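Local coordinates for outer membrane protein SusF (Bacteroides thetaiotaomicron, PDB 4FE9), which binds starch at the surface of the bacterial cell, through carbohydrate-binding modules, before the polysaccharide is taken into the periplasm for degradation, at residues K193-S198 / N203-T208; E430-I433 / I438-R441; V49-L54 / L113-N118. All blocks are in the same frame, centred on the assembly; numbering follows the deposited sequence.

Contact 1: K193-S198 / N203-T208; sequences KIFPAS and NDIDWT. With GLC (alpha-D-glucopyranose), chain B; GLC (alpha-D-glucopyranose), chain C; EDO (1,2-ethanediol), chain G.
Trp207 carries two glucose units, joined from C1 of one to O4 of the next, on one face of its indole and Ile205 CG2 on the opposite face, while Phe195 meets it obliquely. On the sugar side C1 of the chain B glucose sits 3.6 Å above the ring plane and C4 of the chain C glucose 3.8 Å above it, both shifted toward the rim. The Phe195 and Trp207 ring planes are 74° apart, with Phe195 CZ 3.6 Å from Trp207 CE3. CG2 of Ile205, besides backing the indole, stands over a face of the Phe195 ring as a CH-pi contact, 3.7 Å from its centroid. The first torsion of Phe195 (chi1 -71°) sets CG anti to the carbonyl carbon, which lets the ring lie under this methyl and turn its edge to the backbone oxygen of Asp206. Next to the rings, the extended chain of Lys193 brings NZ to hydrogen-bond O2 and O3 of the chain B glucose, both at 2.8 Å; NZ also makes a weak bond to Ala230 O. At Asp206, OD1 accepts the hydroxyl OG1 of Thr208 at 2.6 Å, from above the carboxylate plane, tying the turn that carries the tryptophan. Asp158, Trp162, Asn191, Asp216 and Ala232 complete the glycan pocket. Cutting Trp207 back to alanine would probably leave both sugars without their aromatic platform and Phe195 CZ without its indole neighbour. A flat hydrophobic surface beside a two-pronged amino grip is the chemistry of a starch-binding module: the indole receives the apolar side of the chain while Lys193 reads adjacent hydroxyls.

Contact 2: E430-I433 / I438-R441; sequences EFII and IAYR. With EDO (1,2-ethanediol), chain F.
Unlike first torsions bring Glu430 and Arg441 together: CG of Glu430 stands between the backbone N and the carbonyl carbon (chi1 74°), whereas CG of Arg441 is anti to its backbone N (chi1 168°) and the chain runs extended to NE. Their ends form a salt bridge, NH2 of Arg441 to OE2 of Glu430 at 2.9 Å; NH2 meets the anti lone pair of OE2, and that oxygen lies close to the guanidinium plane. Beside it Arg441 N donates to Glu430 O at 3.1 Å, continuing the ladder of the beta hairpin. There Ile432 and Ala439 are a hydrogen-bonded antiparallel pair, with Ile432 N to Ala439 O at 3.0 Å and Ala439 N to Ile432 O at 2.7 Å. On one face of the sheet the side chains of Phe431, Ile438 and Tyr440 lie side by side: Phe431 CB meets Tyr440 CD1 and Phe431 CD1 meets Ile438 CG2, each at 3.7 Å, and Ile438 CG2 also lies over one face of the tyrosine ring. Leu460 of strand 458-461 packs on Phe431 and Ile438. On the other face Ile432 rests on Val412 and Ile414. Glu430 OE1 bridges to Arg413, while Arg441 also holds Gly444 O through NE and Asp446 through NH2. With two arginines balancing it, the buried Glu430 carboxylate probably stays ionised.

Contact 3: V49-L54 / L113-N118; sequences VEIAKL and LKISIN
Ile51 and Ile115 meet obliquely across the core, their CD1 methyls 3.8 Å apart. Ile115 does the reaching: with CG1 anti to the carbonyl carbon (chi1 -53°), its CD1 comes against CB, CG1 and CD1 of Ile51, and also lies 3.8 Å from the backbone oxygen Ile51 O. Ile51, by contrast, holds CG1 in the crowded position between N and the carbonyl carbon (chi1 63°), which lays the extended CB-CG1-CD1 branch alongside that methyl. Two residues on, Ile117 turns the same way as Ile115 and sets its CD1 4.1 Å from Ala52 CB. Two consecutive residues, Ile51 and Ala52, thus direct their CB atoms to the same strand, because a beta bulge sits here: both make backbone hydrogen bonds with Phe88. The two strands face each other across the hydrophobic interior of an Ig-like (E-set) beta sandwich, with Ala52 CA 8.0 Å from Ile115 CA and side chains rather than backbone bonds joining them. Ile138 and Val136 of strand 128-141 touch Ile51 and Ala52 respectively, while Leu72 lies against Ile115. Ile117 touches Val67 and Phe88.

Read from the N terminus, contact 3 comes first: residues 49-54 and 113-118 close a loop of 58 residues, which includes helix 92-102, and join strands 48-57 and 111-122 in the N-terminal Ig-like domain. Contact 1 follows in the first carbohydrate-binding module, a short closure across four residues that joins strand 191-196 to the segment carrying the glycan platform. Contact 2 closes the 430-434/437-440 hairpin in the third module, also across four residues. The three are in series; none nests in or crosses another. Centres of contacts 1 and 3 lie about 42 Å apart, and those of contacts 2 and 3 about 65 Å, on opposite sides of the chain's centre.

Contact 1: K193-S198 / N203-T208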
loop_
_atom_site.group_PDB
_atom_site.type_symbol
_atom_site.label_atom_id
_atom_site.label_comp_id
_atom_site.label_asym_id
_atom_site.label_seq_id
_atom_site.Cartn_x
_atom_site.Cartn_y
_atom_site.Cartn_z
ATOM N N LYS A 193 16.219 -1.734 -17.530
ATOM C CA LYS A 193 17.122 -1.918 -16.383
ATOM C C LYS A 193 17.214 -0.640 -15.537
ATOM O O LYS A 193 16.860 0.443 -16.004
ATOM C CB LYS A 193 18.500 -2.352 -16.871
ATOM C CG LYS A 193 18.525 -3.830 -17.330
ATOM C CD LYS A 193 19.758 -4.164 -18.171
ATOM C CE LYS A 193 19.995 -5.655 -18.127
ATOM N NZ LYS A 193 21.070 -6.151 -18.986
ATOM N N ILE A 194 17.751 -0.776 -14.319
ATOM C CA ILE A 194 18.019 0.338 -13.455
ATOM C C ILE A 194 19.513 0.538 -13.365
ATOM O O ILE A 194 20.264 -0.424 -13.255
ATOM C CB ILE A 194 17.502 0.062 -12.071
ATOM C CG1 ILE A 194 15.985 -0.109 -12.096
ATOM C CG2 ILE A 194 17.860 1.205 -11.109
ATOM C CD1 ILE A 194 15.453 -0.871 -10.852
ATOM N N PHE A 195 19.964 1.758 -13.550
ATOM C CA PHE A 195 21.394 2.022 -13.469
ATOM C C PHE A 195 21.666 3.006 -12.367
ATOM O O PHE A 195 20.988 4.012 -12.265
ATOM C CB PHE A 195 21.922 2.557 -14.799
ATOM C CG PHE A 195 21.956 1.532 -15.880
ATOM C CD1 PHE A 195 20.802 1.228 -16.604
ATOM C CD2 PHE A 195 23.071 0.754 -16.061
ATOM C CE1 PHE A 195 20.802 0.193 -17.526
ATOM C CE2 PHE A 195 23.071 -0.286 -16.970
ATOM C CZ PHE A 195 21.967 -0.512 -17.750
ATOM N N PRO A 196 22.683 2.724 -11.527
ATOM C CA PRO A 196 23.207 3.787 -10.686
ATOM C C PRO A 196 23.775 4.923 -11.543
ATOM O O PRO A 196 24.338 4.676 -12.606
ATOM C CB PRO A 196 24.333 3.094 -9.888
ATOM C CG PRO A 196 24.702 1.929 -10.676
ATOM C CD PRO A 196 23.482 1.490 -11.435
ATOM N N ALA A 197 23.654 6.148 -11.057
ATOM C CA ALA A 197 24.172 7.334 -11.778
ATOM C C ALA A 197 25.627 7.183 -12.233
ATOM O O ALA A 197 25.993 7.647 -13.315
ATOM C CB ALA A 197 24.001 8.596 -10.925
ATOM N N SER A 198 26.438 6.470 -11.452
ATOM C CA SER A 198 27.859 6.342 -11.784
ATOM C C SER A 198 28.107 5.401 -12.991
ATOM O O SER A 198 29.206 5.382 -13.555
ATOM C CB SER A 198 28.659 5.856 -10.571
ATOM O OG SER A 198 28.089 4.652 -10.040
ATOM N N ASN A 203 26.343 9.926 -23.098
ATOM C CA ASN A 203 25.460 8.967 -23.734
ATOM C C ASN A 203 25.835 7.518 -23.414
ATOM O O ASN A 203 25.116 6.595 -23.800
ATOM C CB ASN A 203 25.438 9.164 -25.254
ATOM C CG ASN A 203 24.237 8.510 -25.900
ATOM O OD1 ASN A 203 23.121 8.634 -25.423
ATOM N ND2 ASN A 203 24.483 7.738 -26.935
ATOM N N ASP A 204 27.012 7.316 -22.828
ATOM C CA ASP A 204 27.536 5.953 -22.643
ATOM C C ASP A 204 27.015 5.311 -21.343
ATOM O O ASP A 204 26.907 5.986 -20.292
ATOM C CB ASP A 204 29.072 5.961 -22.657
ATOM C CG ASP A 204 29.687 4.564 -22.332
ATOM O OD1 ASP A 204 29.621 3.671 -23.201
ATOM O OD2 ASP A 204 30.236 4.372 -21.196
ATOM N N ILE A 205 26.647 4.030 -21.429
ATOM C CA ILE A 205 26.186 3.268 -20.276
ATOM C C ILE A 205 27.112 2.061 -20.095
ATOM O O ILE A 205 27.469 1.389 -21.074
ATOM C CB ILE A 205 24.769 2.748 -20.512
ATOM C CG1 ILE A 205 23.814 3.907 -20.767
ATOM C CG2 ILE A 205 24.304 1.845 -19.329
ATOM C CD1 ILE A 205 22.341 3.480 -21.037
ATOM N N ASP A 206 27.600 1.862 -18.870
ATOM C CA ASP A 206 28.406 0.688 -18.561
ATOM C C ASP A 206 27.469 -0.463 -18.234
ATOM O O ASP A 206 26.865 -0.518 -17.144
ATOM C CB ASP A 206 29.340 0.973 -17.380
ATOM C CG ASP A 206 30.277 -0.175 -17.094
ATOM O OD1 ASP A 206 30.019 -1.323 -17.575
ATOM O OD2 ASP A 206 31.332 0.088 -16.488
ATOM N N TRP A 207 27.211 -1.283 -19.244
ATOM C CA TRP A 207 26.246 -2.370 -19.112
ATOM C C TRP A 207 26.573 -3.338 -17.993
ATOM O O TRP A 207 25.688 -4.002 -17.493
ATOM C CB TRP A 207 26.121 -3.137 -20.442
ATOM C CG TRP A 207 25.747 -2.222 -21.582
ATOM C CD1 TRP A 207 26.514 -1.900 -22.664
ATOM C CD2 TRP A 207 24.548 -1.462 -21.693
ATOM N NE1 TRP A 207 25.826 -1.030 -23.489
ATOM C CE2 TRP A 207 24.611 -0.754 -22.917
ATOM C CE3 TRP A 207 23.372 -1.387 -20.925
ATOM C CZ2 TRP A 207 23.552 0.037 -23.381
ATOM C CZ3 TRP A 207 22.318 -0.620 -21.397
ATOM C CH2 TRP A 207 22.435 0.124 -22.586
ATOM N N THR A 208 27.864 -3.516 -17.687
ATOM C CA THR A 208 28.234 -4.395 -16.573
ATOM C C THR A 208 27.713 -3.876 -15.214
ATOM O O THR A 208 27.730 -4.595 -14.235
ATOM C CB THR A 208 29.757 -4.633 -16.477
ATOM O OG1 THR A 208 30.402 -3.411 -16.099
ATOM C CG2 THR A 208 30.326 -5.121 -17.802
HETATM C C1 GLC B . 21.780 -3.721 -23.351
HETATM C C2 GLC B . 21.105 -4.246 -22.090
HETATM C C3 GLC B . 20.174 -5.406 -22.448
HETATM C C4 GLC B . 19.157 -4.934 -23.466
HETATM C C5 GLC B . 19.859 -4.323 -24.674
HETATM C C6 GLC B . 18.814 -3.693 -25.578
HETATM O O2 GLC B . 22.107 -4.751 -21.197
HETATM O O3 GLC B . 19.511 -5.821 -21.264
HETATM O O4 GLC B . 18.333 -6.009 -23.885
HETATM O O5 GLC B . 20.776 -3.258 -24.266
HETATM O O6 GLC B . 19.446 -3.273 -26.763
HETATM C C1 GLC C . 26.304 -5.641 -25.382
HETATM C C2 GLC C . 26.083 -5.818 -23.883
HETATM C C3 GLC C . 24.606 -5.834 -23.612
HETATM C C4 GLC C . 23.914 -4.586 -24.144
HETATM C C5 GLC C . 24.287 -4.318 -25.593
HETATM C C6 GLC C . 23.836 -2.904 -25.987
HETATM O O2 GLC C . 26.611 -7.083 -23.476
HETATM O O3 GLC C . 24.360 -5.903 -22.223
HETATM O O4 GLC C . 22.486 -4.793 -23.962
HETATM O O5 GLC C . 25.724 -4.378 -25.762
HETATM O O6 GLC C . 23.700 -2.837 -27.405
HETATM C C1 EDO G . 25.439 2.729 -24.602
HETATM O O1 EDO G . 26.707 2.862 -23.922
HETATM C C2 EDO G . 24.860 4.089 -24.955
HETATM O O2 EDO G . 25.345 4.545 -26.229
#

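Contact 2: E430-I433 / I438-R441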
loop_
_atom_site.group_PDB
_atom_site.type_symbol
_atom_site.label_atom_id
_atom_site.label_comp_id
_atom_site.label_asym_id
_atom_site.label_seq_id
_atom_site.Cartn_x
_atom_site.Cartn_y
_atom_site.Cartn_z
ATOM N N GLU A 430 -11.825 22.615 -1.145
ATOM C CA GLU A 430 -12.583 23.769 -0.719
ATOM C C GLU A 430 -13.746 24.003 -1.636
ATOM O O GLU A 430 -13.885 23.341 -2.697
ATOM C CB GLU A 430 -11.691 25.026 -0.587
ATOM C CG GLU A 430 -11.251 25.651 -1.964
ATOM C CD GLU A 430 -10.812 27.104 -1.850
ATOM O OE1 GLU A 430 -11.427 27.874 -1.033
ATOM O OE2 GLU A 430 -9.941 27.516 -2.668
ATOM N N PHE A 431 -14.680 24.814 -1.162
ATOM C CA PHE A 431 -15.863 25.108 -1.927
ATOM C C PHE A 431 -16.515 26.396 -1.415
ATOM O O PHE A 431 -16.001 27.067 -0.503
ATOM C CB PHE A 431 -16.854 23.933 -1.812
ATOM C CG PHE A 431 -17.196 23.592 -0.407
ATOM C CD1 PHE A 431 -18.261 24.214 0.227
ATOM C CD2 PHE A 431 -16.385 22.740 0.327
ATOM C CE1 PHE A 431 -18.572 23.920 1.545
ATOM C CE2 PHE A 431 -16.700 22.425 1.637
ATOM C CZ PHE A 431 -17.772 23.051 2.259
ATOM N N ILE A 432 -17.566 26.784 -2.083
ATOM C CA ILE A 432 -18.263 28.039 -1.784
ATOM C C ILE A 432 -19.732 27.898 -2.285
ATOM O O ILE A 432 -20.125 26.833 -2.782
ATOM C CB ILE A 432 -17.517 29.248 -2.445
ATOM C CG1 ILE A 432 -17.890 30.584 -1.773
ATOM C CG2 ILE A 432 -17.763 29.278 -3.969
ATOM C CD1 ILE A 432 -17.548 30.650 -0.312
ATOM N N ILE A 433 -20.546 28.932 -2.081
ATOM C CA ILE A 433 -21.923 28.966 -2.627
ATOM C C ILE A 433 -22.047 30.028 -3.729
ATOM O O ILE A 433 -21.684 31.182 -3.513
ATOM C CB ILE A 433 -22.952 29.315 -1.509
ATOM C CG1 ILE A 433 -23.003 28.211 -0.489
ATOM C CG2 ILE A 433 -24.315 29.549 -2.079
ATOM C CD1 ILE A 433 -22.318 28.591 0.755
ATOM N N ILE A 438 -24.133 24.674 -3.646
ATOM C CA ILE A 438 -22.741 24.413 -3.267
ATOM C C ILE A 438 -21.909 24.192 -4.514
ATOM O O ILE A 438 -22.300 23.422 -5.368
ATOM C CB ILE A 438 -22.609 23.210 -2.325
ATOM C CG1 ILE A 438 -23.575 23.366 -1.145
ATOM C CG2 ILE A 438 -21.172 23.120 -1.812
ATOM C CD1 ILE A 438 -23.358 22.360 -0.017
ATOM N N ALA A 439 -20.934 25.078 -4.731
ATOM C CA ALA A 439 -19.980 24.942 -5.856
ATOM C C ALA A 439 -18.633 24.482 -5.331
ATOM O O ALA A 439 -17.902 25.260 -4.689
ATOM C CB ALA A 439 -19.815 26.276 -6.590
ATOM N N TYR A 440 -18.265 23.259 -5.686
ATOM C CA TYR A 440 -16.988 22.717 -5.300
ATOM C C TYR A 440 -15.882 23.221 -6.220
ATOM O O TYR A 440 -15.959 23.048 -7.461
ATOM C CB TYR A 440 -17.037 21.187 -5.356
ATOM C CG TYR A 440 -18.004 20.598 -4.374
ATOM C CD1 TYR A 440 -17.687 20.523 -3.035
ATOM C CD2 TYR A 440 -19.304 20.250 -4.767
ATOM C CE1 TYR A 440 -18.604 20.058 -2.108
ATOM C CE2 TYR A 440 -20.232 19.786 -3.845
ATOM C CZ TYR A 440 -19.860 19.646 -2.524
ATOM O OH TYR A 440 -20.753 19.123 -1.589
ATOM N N ARG A 441 -14.749 23.559 -5.620
ATOM C CA ARG A 441 -13.594 23.953 -6.415
ATOM C C ARG A 441 -13.099 22.771 -7.237
ATOM O O ARG A 441 -12.820 22.906 -8.426
ATOM C CB ARG A 441 -12.470 24.505 -5.533
ATOM C CG ARG A 441 -11.135 24.656 -6.295
ATOM C CD ARG A 441 -10.193 25.620 -5.580
ATOM N NE ARG A 441 -8.881 25.639 -6.247
ATOM C CZ ARG A 441 -7.819 26.286 -5.790
ATOM N NH1 ARG A 441 -6.722 26.387 -6.557
ATOM N NH2 ARG A 441 -7.895 26.950 -4.632
HETATM C C1 EDO F . -21.230 15.829 -1.358
HETATM O O1 EDO F . -20.271 16.312 -0.409
HETATM C C2 EDO F . -20.462 15.300 -2.545
HETATM O O2 EDO F . -21.393 14.882 -3.546
#

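Contact 3: V49-L54 / L113-N118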
loop_
_atom_site.group_PDB
_atom_site.type_symbol
_atom_site.label_atom_id
_atom_site.label_comp_id
_atom_site.label_asym_id
_atom_site.label_seq_id
_atom_site.Cartn_x
_atom_site.Cartn_y
_atom_site.Cartn_z
ATOM N N VAL A 49 25.397 -26.591 4.312
ATOM C CA VAL A 49 25.563 -26.319 5.741
ATOM C C VAL A 49 24.699 -27.262 6.560
ATOM O O VAL A 49 23.632 -27.668 6.117
ATOM C CB VAL A 49 25.160 -24.864 6.081
ATOM C CG1 VAL A 49 26.238 -23.874 5.549
ATOM C CG2 VAL A 49 23.812 -24.536 5.466
ATOM N N GLU A 50 25.144 -27.554 7.779
ATOM C CA GLU A 50 24.383 -28.345 8.720
ATOM C C GLU A 50 23.614 -27.437 9.592
ATOM O O GLU A 50 24.200 -26.735 10.448
ATOM C CB GLU A 50 25.335 -29.145 9.601
ATOM C CG GLU A 50 26.599 -29.564 8.896
ATOM C CD GLU A 50 27.362 -30.689 9.641
ATOM O OE1 GLU A 50 27.423 -30.665 10.894
ATOM O OE2 GLU A 50 27.952 -31.553 8.970
ATOM N N ILE A 51 22.291 -27.544 9.544
ATOM C CA ILE A 51 21.480 -26.566 10.244
ATOM C C ILE A 51 20.795 -27.094 11.510
ATOM O O ILE A 51 20.337 -26.309 12.353
ATOM C CB ILE A 51 20.488 -25.862 9.308
ATOM C CG1 ILE A 51 19.496 -26.861 8.730
ATOM C CG2 ILE A 51 21.237 -25.161 8.186
ATOM C CD1 ILE A 51 18.344 -26.184 7.963
ATOM N N ALA A 52 20.739 -28.416 11.653
ATOM C CA ALA A 52 20.084 -29.014 12.783
ATOM C C ALA A 52 20.528 -30.469 12.950
ATOM O O ALA A 52 21.147 -31.054 12.047
ATOM C CB ALA A 52 18.551 -28.910 12.652
ATOM N N LYS A 53 20.272 -31.027 14.126
ATOM C CA LYS A 53 20.675 -32.403 14.426
ATOM C C LYS A 53 19.607 -33.022 15.312
ATOM O O LYS A 53 19.043 -32.341 16.147
ATOM C CB LYS A 53 22.030 -32.405 15.140
ATOM C CG LYS A 53 22.599 -33.784 15.453
ATOM C CD LYS A 53 23.974 -33.643 16.182
ATOM C CE LYS A 53 24.547 -35.013 16.612
ATOM N NZ LYS A 53 24.164 -36.066 15.655
ATOM N N LEU A 54 19.220 -34.269 15.017
ATOM C CA LEU A 54 18.415 -35.045 15.950
ATOM C C LEU A 54 19.296 -35.643 17.018
ATOM O O LEU A 54 20.190 -36.416 16.723
ATOM C CB LEU A 54 17.652 -36.175 15.225
ATOM C CG LEU A 54 16.945 -37.142 16.180
ATOM C CD1 LEU A 54 15.852 -36.399 16.917
ATOM C CD2 LEU A 54 16.377 -38.304 15.420
ATOM N N LEU A 113 16.032 -17.628 11.548
ATOM C CA LEU A 113 15.290 -18.705 10.951
ATOM C C LEU A 113 14.909 -19.714 12.048
ATOM O O LEU A 113 15.776 -20.330 12.654
ATOM C CB LEU A 113 16.145 -19.403 9.921
ATOM C CG LEU A 113 16.655 -18.564 8.746
ATOM C CD1 LEU A 113 17.740 -19.322 7.985
ATOM C CD2 LEU A 113 15.464 -18.223 7.832
ATOM N N LYS A 114 13.615 -19.961 12.175
ATOM C CA LYS A 114 13.095 -20.966 13.043
ATOM C C LYS A 114 12.812 -22.248 12.228
ATOM O O LYS A 114 12.180 -22.198 11.188
ATOM C CB LYS A 114 11.844 -20.415 13.732
ATOM C CG LYS A 114 11.081 -21.382 14.601
ATOM C CD LYS A 114 9.935 -20.630 15.340
ATOM C CE LYS A 114 8.549 -21.232 15.027
ATOM N NZ LYS A 114 8.048 -20.836 13.666
ATOM N N ILE A 115 13.505 -23.320 12.590
ATOM C CA ILE A 115 13.450 -24.590 11.859
ATOM C C ILE A 115 12.554 -25.570 12.579
ATOM O O ILE A 115 12.737 -25.840 13.766
ATOM C CB ILE A 115 14.827 -25.200 11.728
ATOM C CG1 ILE A 115 15.782 -24.176 11.116
ATOM C CG2 ILE A 115 14.780 -26.453 10.887
ATOM C CD1 ILE A 115 17.196 -24.535 11.239
ATOM N N SER A 116 11.524 -26.023 11.892
ATOM C CA SER A 116 10.573 -26.982 12.448
ATOM C C SER A 116 10.676 -28.284 11.674
ATOM O O SER A 116 10.347 -28.310 10.483
ATOM C CB SER A 116 9.151 -26.426 12.297
ATOM O OG SER A 116 8.260 -27.026 13.206
ATOM N N ILE A 117 11.161 -29.352 12.324
ATOM C CA ILE A 117 11.259 -30.674 11.683
ATOM C C ILE A 117 10.211 -31.639 12.229
ATOM O O ILE A 117 10.083 -31.807 13.444
ATOM C CB ILE A 117 12.637 -31.311 11.868
ATOM C CG1 ILE A 117 13.738 -30.381 11.326
ATOM C CG2 ILE A 117 12.692 -32.642 11.123
ATOM C CD1 ILE A 117 15.138 -30.846 11.630
ATOM N N ASN A 118 9.338 -32.093 11.356
ATOM C CA ASN A 118 8.315 -33.065 11.732
ATOM C C ASN A 118 8.798 -34.435 11.257
ATOM O O ASN A 118 8.953 -34.663 10.034
ATOM C CB ASN A 118 6.968 -32.684 11.063
ATOM C CG ASN A 118 5.827 -33.606 11.449
ATOM O OD1 ASN A 118 5.987 -34.846 11.548
ATOM N ND2 ASN A 118 4.652 -33.033 11.575
#